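Local coordinates for capsid polyprotein (Turkey astrovirus 2, PDB 3TS3) that forms the projecting spike domain of the astrovirus capsid, part of a polyprotein that probably self-assembles into an icosahedral immature particle, at residues C[77-82]-C[133-138]; C[16-21]-C[31-36]; C[188-193]-C[197-202]. All coordinates share one frame; numbering follows the deposited sequence.

All three contacts are largely buried and reach the same large antiparallel sheet. Contact 1 lies across the chain's centre from the other two, its centre about 24 Å from that of contact 2 and 23 Å from that of contact 3. It packs a helix end on strand 76-81 with aliphatic carbon, and the partly exposed R134 forms its margin. Contacts 2 and 3 sit on neighbouring strands, 34-37 and 187-189, and meet where T31 and G32 approach S191 and N189; both also touch the second subunit. Contact 2 is wholly buried and apolar. Contact 3 adds a true aromatic stack and runs out to exposed S193 at the surface.

Contact 1 of 3, residues C[77-82]-C[133-138]; sequences WNILDV and QRLNLA
Helix-on-sheet packing brings I79, on strand 76-81, against R134 and L135 in the last turn of helix 129-135. The strand contributes one side chain here, and I79 does all of its touching with carbon. Its CG1 stands anti to the carbonyl carbon (chi1 -53°) and the chain then runs on extended, which carries CD1 away from the sheet and up to the helix backbone. There I79 CD1 lies 3.5 Å from R134 CB and 3.8 Å from L135 N, so the methyl is set against the peptide link between the two helical residues as well as against a side chain. L135 comes in from the flank: its CD2 methyl rests 3.8 Å from I79 CG1 and 4.0 Å from I79 CG2, so it lies against both branches of the isoleucine. R134 touches with CB alone among its side-chain atoms, its side chain crossing that of I79 at about a right angle. The arginine chain then bends at chi2 (-137°), and NH1 is hydrogen-bonded to the carbonyl oxygen of R47, so the charged end is held apart from the apolar patch. The helix stops directly after this point, with N136 taking a positive phi (53°) and making a weak hydrogen bond, N136 N to Q133 O, of 3.2 Å. Strands flank the contact: I79 pairs through its backbone with S46, just before strand 47-52, and packs its side chain on I166 of strand 164-171, R134 also touches Y48 of strand 47-52, and L135 O accepts a hydrogen bond from R159 NH2 on strand 153-159.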
loop_
_atom_site.group_PDB
_atom_site.type_symbol
_atom_site.label_atom_id
_atom_site.label_comp_id
_atom_site.label_asym_id
_atom_site.label_seq_id
_atom_site.Cartn_x
_atom_site.Cartn_y
_atom_site.Cartn_z
ATOM N N TRP C 77 -8.536 -10.245 16.548
ATOM C CA TRP C 77 -8.921 -8.857 16.407
ATOM C C TRP C 77 -7.713 -7.964 16.600
ATOM O O TRP C 77 -6.921 -8.178 17.490
ATOM C CB TRP C 77 -10.049 -8.547 17.394
ATOM C CG TRP C 77 -11.229 -9.398 17.082
ATOM C CD1 TRP C 77 -11.552 -10.595 17.647
ATOM C CD2 TRP C 77 -12.208 -9.154 16.069
ATOM N NE1 TRP C 77 -12.693 -11.096 17.067
ATOM C CE2 TRP C 77 -13.115 -10.227 16.097
ATOM C CE3 TRP C 77 -12.417 -8.121 15.158
ATOM C CZ2 TRP C 77 -14.200 -10.299 15.233
ATOM C CZ3 TRP C 77 -13.491 -8.191 14.315
ATOM C CH2 TRP C 77 -14.375 -9.267 14.359
ATOM N N ASN C 78 -7.567 -6.999 15.714
ATOM C CA ASN C 78 -6.381 -6.175 15.690
ATOM C C ASN C 78 -6.685 -4.692 15.759
ATOM O O ASN C 78 -7.441 -4.184 14.967
ATOM C CB ASN C 78 -5.606 -6.495 14.414
ATOM C CG ASN C 78 -5.320 -7.974 14.276
ATOM O OD1 ASN C 78 -4.374 -8.475 14.844
ATOM N ND2 ASN C 78 -6.152 -8.676 13.529
ATOM N N ILE C 79 -6.080 -4.020 16.729
ATOM C CA ILE C 79 -6.203 -2.584 16.866
ATOM C C ILE C 79 -4.820 -2.013 16.564
ATOM O O ILE C 79 -3.927 -2.061 17.401
ATOM C CB ILE C 79 -6.613 -2.221 18.305
ATOM C CG1 ILE C 79 -7.869 -2.993 18.708
ATOM C CG2 ILE C 79 -6.852 -0.737 18.441
ATOM C CD1 ILE C 79 -8.211 -2.907 20.178
ATOM N N LEU C 80 -4.661 -1.458 15.367
ATOM C CA LEU C 80 -3.366 -0.946 14.929
ATOM C C LEU C 80 -3.384 0.567 14.731
ATOM O O LEU C 80 -4.403 1.142 14.400
ATOM C CB LEU C 80 -2.916 -1.643 13.643
ATOM C CG LEU C 80 -2.751 -3.159 13.704
ATOM C CD1 LEU C 80 -2.074 -3.629 12.427
ATOM C CD2 LEU C 80 -1.933 -3.558 14.913
ATOM N N ASP C 81 -2.233 1.191 14.940
ATOM C CA ASP C 81 -2.095 2.636 14.830
ATOM C C ASP C 81 -1.442 2.972 13.489
ATOM O O ASP C 81 -0.365 2.496 13.195
ATOM C CB ASP C 81 -1.205 3.116 15.984
ATOM C CG ASP C 81 -0.885 4.595 15.919
ATOM O OD1 ASP C 81 -1.622 5.350 15.286
ATOM O OD2 ASP C 81 0.115 4.984 16.540
ATOM N N VAL C 82 -2.119 3.762 12.661
ATOM C CA VAL C 82 -1.563 4.154 11.373
ATOM C C VAL C 82 -1.185 5.633 11.333
ATOM O O VAL C 82 -0.913 6.175 10.287
ATOM C CB VAL C 82 -2.500 3.789 10.201
ATOM C CG1 VAL C 82 -2.603 2.279 10.067
ATOM C CG2 VAL C 82 -3.873 4.422 10.392
ATOM N N GLN C 133 -13.190 -2.083 25.372
ATOM C CA GLN C 133 -12.318 -1.403 26.319
ATOM C C GLN C 133 -10.976 -1.096 25.671
ATOM O O GLN C 133 -10.442 -0.009 25.826
ATOM C CB GLN C 133 -12.092 -2.289 27.546
ATOM C CG GLN C 133 -11.532 -1.582 28.760
ATOM C CD GLN C 133 -12.624 -1.069 29.676
ATOM O OE1 GLN C 133 -13.624 -0.517 29.223
ATOM N NE2 GLN C 133 -12.439 -1.260 30.980
ATOM N N ARG C 134 -10.433 -2.061 24.939
ATOM C CA ARG C 134 -9.164 -1.864 24.243
ATOM C C ARG C 134 -9.234 -0.788 23.173
ATOM O O ARG C 134 -8.291 -0.041 22.976
ATOM C CB ARG C 134 -8.667 -3.155 23.621
ATOM C CG ARG C 134 -8.286 -4.172 24.631
ATOM C CD ARG C 134 -7.011 -4.833 24.231
ATOM N NE ARG C 134 -6.707 -5.956 25.099
ATOM C CZ ARG C 134 -6.023 -7.013 24.707
ATOM N NH1 ARG C 134 -5.577 -7.077 23.466
ATOM N NH2 ARG C 134 -5.791 -8.001 25.549
ATOM N N LEU C 135 -10.354 -0.716 22.480
ATOM C CA LEU C 135 -10.501 0.279 21.441
ATOM C C LEU C 135 -10.385 1.664 22.053
ATOM O O LEU C 135 -9.843 2.564 21.431
ATOM C CB LEU C 135 -11.816 0.112 20.699
ATOM C CG LEU C 135 -11.769 -0.986 19.644
ATOM C CD1 LEU C 135 -13.161 -1.266 19.139
ATOM C CD2 LEU C 135 -10.840 -0.580 18.516
ATOM N N ASN C 136 -10.894 1.827 23.271
ATOM C CA ASN C 136 -10.782 3.104 23.966
ATOM C C ASN C 136 -11.291 4.293 23.151
ATOM O O ASN C 136 -10.627 5.306 23.028
ATOM C CB ASN C 136 -9.352 3.344 24.424
ATOM C CG ASN C 136 -9.244 4.489 25.398
ATOM O OD1 ASN C 136 -10.184 4.785 26.119
ATOM N ND2 ASN C 136 -8.094 5.135 25.422
ATOM N N LEU C 137 -12.484 4.147 22.609
ATOM C CA LEU C 137 -13.096 5.181 21.803
ATOM C C LEU C 137 -14.105 5.981 22.607
ATOM O O LEU C 137 -14.562 5.545 23.657
ATOM C CB LEU C 137 -13.774 4.569 20.578
ATOM C CG LEU C 137 -12.889 3.837 19.570
ATOM C CD1 LEU C 137 -13.730 2.979 18.644
ATOM C CD2 LEU C 137 -12.012 4.794 18.776
ATOM N N ALA C 138 -14.451 7.147 22.088
ATOM C CA ALA C 138 -15.451 7.998 22.700
ATOM C C ALA C 138 -16.603 8.099 21.728
ATOM O O ALA C 138 -16.408 8.104 20.529
ATOM C CB ALA C 138 -14.880 9.377 22.983
#

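Contact 2 of 3, residues C[16-21]-C[31-36]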
loop_
_atom_site.group_PDB
_atom_site.type_symbol
_atom_site.label_atom_id
_atom_site.label_comp_id
_atom_site.label_asym_id
_atom_site.label_seq_id
_atom_site.Cartn_x
_atom_site.Cartn_y
_atom_site.Cartn_z
ATOM N N TYR C 16 -10.042 19.329 0.442
ATOM C CA TYR C 16 -11.124 18.412 0.783
ATOM C C TYR C 16 -10.546 17.073 1.198
ATOM O O TYR C 16 -9.369 16.834 1.022
ATOM C CB TYR C 16 -12.091 18.230 -0.399
ATOM C CG TYR C 16 -12.695 19.529 -0.872
ATOM C CD1 TYR C 16 -12.204 20.166 -1.990
ATOM C CD2 TYR C 16 -13.729 20.133 -0.174
ATOM C CE1 TYR C 16 -12.732 21.349 -2.419
ATOM C CE2 TYR C 16 -14.265 21.321 -0.602
ATOM C CZ TYR C 16 -13.757 21.925 -1.722
ATOM O OH TYR C 16 -14.262 23.121 -2.171
ATOM N N PHE C 17 -11.392 16.197 1.725
ATOM C CA PHE C 17 -10.929 14.893 2.168
ATOM C C PHE C 17 -10.322 14.191 0.947
ATOM O O PHE C 17 -9.210 13.674 1.018
ATOM C CB PHE C 17 -12.136 14.106 2.707
ATOM C CG PHE C 17 -11.783 12.860 3.486
ATOM C CD1 PHE C 17 -11.189 11.787 2.872
ATOM C CD2 PHE C 17 -12.100 12.762 4.823
ATOM C CE1 PHE C 17 -10.893 10.652 3.582
ATOM C CE2 PHE C 17 -11.807 11.628 5.540
ATOM C CZ PHE C 17 -11.201 10.571 4.921
ATOM N N VAL C 18 -11.046 14.202 -0.172
ATOM C CA VAL C 18 -10.525 13.709 -1.440
ATOM C C VAL C 18 -10.698 14.828 -2.456
ATOM O O VAL C 18 -11.760 15.411 -2.545
ATOM C CB VAL C 18 -11.280 12.465 -1.938
ATOM C CG1 VAL C 18 -10.641 11.926 -3.231
ATOM C CG2 VAL C 18 -11.334 11.406 -0.860
ATOM N N TYR C 19 -9.644 15.131 -3.198
ATOM C CA TYR C 19 -9.692 16.206 -4.179
ATOM C C TYR C 19 -8.931 15.848 -5.452
ATOM O O TYR C 19 -8.113 14.947 -5.469
ATOM C CB TYR C 19 -9.163 17.511 -3.567
ATOM C CG TYR C 19 -7.753 17.386 -3.051
ATOM C CD1 TYR C 19 -7.494 16.849 -1.802
ATOM C CD2 TYR C 19 -6.683 17.780 -3.827
ATOM C CE1 TYR C 19 -6.205 16.711 -1.348
ATOM C CE2 TYR C 19 -5.390 17.643 -3.380
ATOM C CZ TYR C 19 -5.160 17.107 -2.136
ATOM O OH TYR C 19 -3.879 16.968 -1.675
ATOM N N ASN C 20 -9.242 16.554 -6.527
ATOM C CA ASN C 20 -8.561 16.361 -7.802
ATOM C C ASN C 20 -7.485 17.416 -8.086
ATOM O O ASN C 20 -7.269 18.312 -7.288
ATOM C CB ASN C 20 -9.551 16.174 -8.961
ATOM C CG ASN C 20 -10.315 17.433 -9.308
ATOM O OD1 ASN C 20 -9.911 18.532 -8.973
ATOM N ND2 ASN C 20 -11.422 17.262 -10.018
ATOM N N PHE C 21 -6.819 17.294 -9.230
ATOM C CA PHE C 21 -5.732 18.203 -9.593
ATOM C C PHE C 21 -6.204 19.639 -9.775
ATOM O O PHE C 21 -5.408 20.556 -9.720
ATOM C CB PHE C 21 -4.956 17.716 -10.821
ATOM C CG PHE C 21 -3.884 16.693 -10.513
ATOM C CD1 PHE C 21 -3.844 15.499 -11.197
ATOM C CD2 PHE C 21 -2.931 16.931 -9.547
ATOM C CE1 PHE C 21 -2.876 14.561 -10.927
ATOM C CE2 PHE C 21 -1.951 15.995 -9.277
ATOM C CZ PHE C 21 -1.929 14.810 -9.971
ATOM N N THR C 31 -17.601 3.849 -3.112
ATOM C CA THR C 31 -16.555 2.948 -2.724
ATOM C C THR C 31 -15.307 3.255 -3.546
ATOM O O THR C 31 -15.389 3.622 -4.707
ATOM C CB THR C 31 -16.983 1.502 -3.029
ATOM O OG1 THR C 31 -17.809 1.010 -1.968
ATOM C CG2 THR C 31 -15.781 0.597 -3.210
ATOM N N GLY C 32 -14.147 3.103 -2.924
ATOM C CA GLY C 32 -12.876 3.229 -3.614
ATOM C C GLY C 32 -12.375 4.604 -3.997
ATOM O O GLY C 32 -11.534 4.712 -4.872
ATOM N N VAL C 33 -12.872 5.640 -3.331
ATOM C CA VAL C 33 -12.388 7.021 -3.667
ATOM C C VAL C 33 -11.129 7.405 -2.853
ATOM O O VAL C 33 -10.370 8.236 -3.327
ATOM C CB VAL C 33 -13.510 8.041 -3.355
ATOM C CG1 VAL C 33 -13.032 9.443 -3.595
ATOM C CG2 VAL C 33 -14.747 7.755 -4.210
ATOM N N PHE C 34 -10.849 6.655 -1.795
ATOM C CA PHE C 34 -9.548 6.778 -1.137
ATOM C C PHE C 34 -8.998 5.450 -0.624
ATOM O O PHE C 34 -9.739 4.546 -0.268
ATOM C CB PHE C 34 -9.506 7.859 -0.065
ATOM C CG PHE C 34 -10.468 7.642 1.065
ATOM C CD1 PHE C 34 -10.077 6.983 2.217
ATOM C CD2 PHE C 34 -11.744 8.148 0.999
ATOM C CE1 PHE C 34 -10.955 6.812 3.259
ATOM C CE2 PHE C 34 -12.617 7.975 2.043
ATOM C CZ PHE C 34 -12.222 7.311 3.168
ATOM N N CYS C 35 -7.677 5.365 -0.592
ATOM C CA CYS C 35 -6.969 4.183 -0.165
ATOM C C CYS C 35 -6.021 4.517 0.979
ATOM O O CYS C 35 -5.238 5.446 0.874
ATOM C CB CYS C 35 -6.171 3.640 -1.351
ATOM S SG CYS C 35 -4.933 2.390 -0.943
ATOM N N LEU C 36 -6.083 3.731 2.047
ATOM C CA LEU C 36 -5.164 3.890 3.161
ATOM C C LEU C 36 -3.961 2.984 2.958
ATOM O O LEU C 36 -4.094 1.773 2.887
ATOM C CB LEU C 36 -5.839 3.526 4.488
ATOM C CG LEU C 36 -4.922 3.465 5.716
ATOM C CD1 LEU C 36 -4.418 4.852 6.103
ATOM C CD2 LEU C 36 -5.639 2.801 6.886
#
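F17 and F34 form the aromatic part of this contact. Their rings meet obliquely, planes at 46° and centroids 4.7 Å apart. CE1 of F17 makes the closest approach, 3.5 Å above the plane of the F34 ring and over its centre, with F17 CZ beside it. F34 CG sits between the backbone N and the carbonyl carbon (chi1 61°), which presents one face of its ring to F17.

The aliphatic part belongs to V18. Both of its methyls lie beside V33 CG1, but V33 has two conformers, so the closeness of those approaches is doubtful. V18 CG2 also reaches the F34 ring, 3.8 Å from F34 CD2, approaching obliquely.

The backbone polar atoms find partners beyond the two segments: F34 N donates a hydrogen bond to N189 OD1, and F17 O accepts one from Q100 NE2. L88 of strand 87-90 and I144 of strand 142-148 each touch both phenylalanines. The arrangement is hydrophobic core packing of a beta-rich spike domain, in which an irregular N-terminal segment lies against strand 34-37 of the main sheet.

Contact 3 of 3, residues C[188-193]-C[197-202]; sequences WNWSYS and QQFLDH
W190 and F199 meet face to face in an offset stack, the six-membered ring of W190 and the F199 ring lying 4.3 Å apart between centroids with planes only 12° from parallel. Both side chains take the same first torsion, with CG opposite the backbone N: chi1 is 177° in W190 and 167° in F199. In F199 this lays the ring flat against the W190 indole, and F199 CB itself sits over the indole face, 3.8 Å from the centroid of the W190 six-membered ring, in a CH-pi contact. In turn, W190 CE3 lies 3.6 Å above the F199 ring plane, over its centre. The indole is further fixed by a hydrogen bond from NE1 to the backbone O of D194 and by a cation-pi interaction with R153.

Strand 187-189 leads through a short loop into helix 196-202, and F199 fills the angle between them. The edge of its ring meets strand backbone: N189 O lies near the ring plane, 3.6 Å from F199 CE1. W188 adds its CB, 4.3 Å from F199 CZ, before its indole heads away from the helix to pack on P92 and L203 of its own chain and on I39 of the second subunit.

The Q198 chain is extended beyond CG and brings OE1 to 3.5 Å from S193 O; these are two acceptors, and the OE1 accepts instead from T195 N. On the outer side of the helix, Q197 NE2 donates to D201 OD1 at 2.8 Å, one turn on, reaching the oxygen from above the carboxylate plane.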
loop_
_atom_site.group_PDB
_atom_site.type_symbol
_atom_site.label_atom_id
_atom_site.label_comp_id
_atom_site.label_asym_id
_atom_site.label_seq_id
_atom_site.Cartn_x
_atom_site.Cartn_y
_atom_site.Cartn_z
ATOM N N TRP C 188 -9.402 0.229 1.377
ATOM C CA TRP C 188 -10.104 1.219 0.576
ATOM C C TRP C 188 -11.466 1.532 1.203
ATOM O O TRP C 188 -12.064 0.679 1.836
ATOM C CB TRP C 188 -10.309 0.687 -0.844
ATOM C CG TRP C 188 -9.060 0.558 -1.675
ATOM C CD1 TRP C 188 -8.165 -0.471 -1.661
ATOM C CD2 TRP C 188 -8.603 1.473 -2.672
ATOM N NE1 TRP C 188 -7.171 -0.244 -2.577
ATOM C CE2 TRP C 188 -7.423 0.940 -3.216
ATOM C CE3 TRP C 188 -9.079 2.689 -3.159
ATOM C CZ2 TRP C 188 -6.709 1.584 -4.205
ATOM C CZ3 TRP C 188 -8.375 3.319 -4.145
ATOM C CH2 TRP C 188 -7.200 2.770 -4.656
ATOM N N ASN C 189 -11.953 2.757 1.038
ATOM C CA ASN C 189 -13.247 3.086 1.626
ATOM C C ASN C 189 -14.386 2.274 1.007
ATOM O O ASN C 189 -14.395 1.990 -0.176
ATOM C CB ASN C 189 -13.530 4.591 1.605
ATOM C CG ASN C 189 -14.013 5.076 0.262
ATOM O OD1 ASN C 189 -13.258 5.144 -0.685
ATOM N ND2 ASN C 189 -15.280 5.438 0.190
ATOM N N TRP C 190 -15.319 1.866 1.848
ATOM C CA TRP C 190 -16.407 0.997 1.440
ATOM C C TRP C 190 -17.714 1.721 1.729
ATOM O O TRP C 190 -18.034 2.003 2.873
ATOM C CB TRP C 190 -16.262 -0.284 2.265
ATOM C CG TRP C 190 -17.291 -1.362 2.126
ATOM C CD1 TRP C 190 -18.627 -1.215 1.934
ATOM C CD2 TRP C 190 -17.053 -2.769 2.242
ATOM N NE1 TRP C 190 -19.235 -2.444 1.893
ATOM C CE2 TRP C 190 -18.292 -3.415 2.088
ATOM C CE3 TRP C 190 -15.913 -3.543 2.456
ATOM C CZ2 TRP C 190 -18.418 -4.794 2.135
ATOM C CZ3 TRP C 190 -16.042 -4.913 2.500
ATOM C CH2 TRP C 190 -17.285 -5.524 2.347
ATOM N N SER C 191 -18.465 2.005 0.675
ATOM C CA SER C 191 -19.711 2.753 0.783
ATOM C C SER C 191 -20.725 2.038 1.666
ATOM O O SER C 191 -20.857 0.837 1.611
ATOM C CB SER C 191 -20.306 2.949 -0.611
ATOM O OG SER C 191 -21.639 3.396 -0.526
ATOM N N TYR C 192 -21.463 2.810 2.452
ATOM C CA TYR C 192 -22.433 2.246 3.386
ATOM C C TYR C 192 -23.564 1.491 2.684
ATOM O O TYR C 192 -24.213 0.661 3.283
ATOM C CB TYR C 192 -22.929 3.301 4.387
ATOM C CG TYR C 192 -21.798 3.812 5.251
ATOM C CD1 TYR C 192 -21.379 3.108 6.369
ATOM C CD2 TYR C 192 -21.117 4.968 4.919
ATOM C CE1 TYR C 192 -20.324 3.551 7.134
ATOM C CE2 TYR C 192 -20.069 5.416 5.676
ATOM C CZ TYR C 192 -19.676 4.710 6.780
ATOM O OH TYR C 192 -18.629 5.162 7.533
ATOM N N SER C 193 -23.775 1.776 1.408
ATOM C CA SER C 193 -24.815 1.091 0.646
ATOM C C SER C 193 -24.340 -0.143 -0.134
ATOM O O SER C 193 -25.125 -0.781 -0.817
ATOM C CB SER C 193 -25.514 2.073 -0.289
ATOM O OG SER C 193 -24.573 2.866 -0.973
ATOM N N GLN C 197 -19.961 -7.927 -2.414
ATOM C CA GLN C 197 -19.788 -8.113 -3.843
ATOM C C GLN C 197 -19.748 -6.776 -4.570
ATOM O O GLN C 197 -18.981 -6.601 -5.494
ATOM C CB GLN C 197 -20.872 -9.017 -4.435
ATOM C CG GLN C 197 -20.522 -9.478 -5.837
ATOM C CD GLN C 197 -19.123 -10.073 -5.914
ATOM O OE1 GLN C 197 -18.775 -10.976 -5.154
ATOM N NE2 GLN C 197 -18.310 -9.556 -6.827
ATOM N N GLN C 198 -20.597 -5.848 -4.157
ATOM C CA GLN C 198 -20.610 -4.521 -4.742
ATOM C C GLN C 198 -19.309 -3.776 -4.470
ATOM O O GLN C 198 -18.797 -3.090 -5.335
ATOM C CB GLN C 198 -21.814 -3.722 -4.251
ATOM C CG GLN C 198 -23.134 -4.293 -4.751
ATOM C CD GLN C 198 -24.309 -3.575 -4.157
ATOM O OE1 GLN C 198 -24.405 -3.420 -2.953
ATOM N NE2 GLN C 198 -25.227 -3.135 -5.011
ATOM N N PHE C 199 -18.779 -3.924 -3.266
ATOM C CA PHE C 199 -17.528 -3.260 -2.954
ATOM C C PHE C 199 -16.418 -3.767 -3.872
ATOM O O PHE C 199 -15.717 -2.979 -4.477
ATOM C CB PHE C 199 -17.157 -3.538 -1.487
ATOM C CG PHE C 199 -15.740 -3.171 -1.127
ATOM C CD1 PHE C 199 -15.399 -1.868 -0.861
ATOM C CD2 PHE C 199 -14.763 -4.137 -1.048
ATOM C CE1 PHE C 199 -14.105 -1.532 -0.521
ATOM C CE2 PHE C 199 -13.463 -3.806 -0.718
ATOM C CZ PHE C 199 -13.141 -2.502 -0.453
ATOM N N LEU C 200 -16.290 -5.081 -3.999
ATOM C CA LEU C 200 -15.281 -5.663 -4.880
ATOM C C LEU C 200 -15.490 -5.295 -6.353
ATOM O O LEU C 200 -14.535 -5.036 -7.071
ATOM C CB LEU C 200 -15.201 -7.180 -4.690
ATOM C CG LEU C 200 -14.600 -7.617 -3.348
ATOM C CD1 LEU C 200 -14.746 -9.113 -3.145
ATOM C CD2 LEU C 200 -13.145 -7.205 -3.263
ATOM N N ASP C 201 -16.740 -5.294 -6.798
ATOM C CA ASP C 201 -17.036 -4.927 -8.177
ATOM C C ASP C 201 -16.691 -3.471 -8.479
ATOM O O ASP C 201 -16.172 -3.152 -9.533
ATOM C CB ASP C 201 -18.517 -5.155 -8.489
ATOM C CG ASP C 201 -18.890 -6.620 -8.555
ATOM O OD1 ASP C 201 -17.996 -7.472 -8.601
ATOM O OD2 ASP C 201 -20.101 -6.909 -8.584
ATOM N N HIS C 202 -17.051 -2.591 -7.560
ATOM C CA HIS C 202 -16.764 -1.164 -7.655
ATOM C C HIS C 202 -15.293 -0.782 -7.530
ATOM O O HIS C 202 -14.846 0.173 -8.135
ATOM C CB HIS C 202 -17.612 -0.362 -6.672
ATOM C CG HIS C 202 -19.080 -0.462 -6.934
ATOM N ND1 HIS C 202 -20.023 -0.389 -5.934
ATOM C CD2 HIS C 202 -19.764 -0.657 -8.083
ATOM C CE1 HIS C 202 -21.229 -0.510 -6.460
ATOM N NE2 HIS C 202 -21.098 -0.685 -7.761
#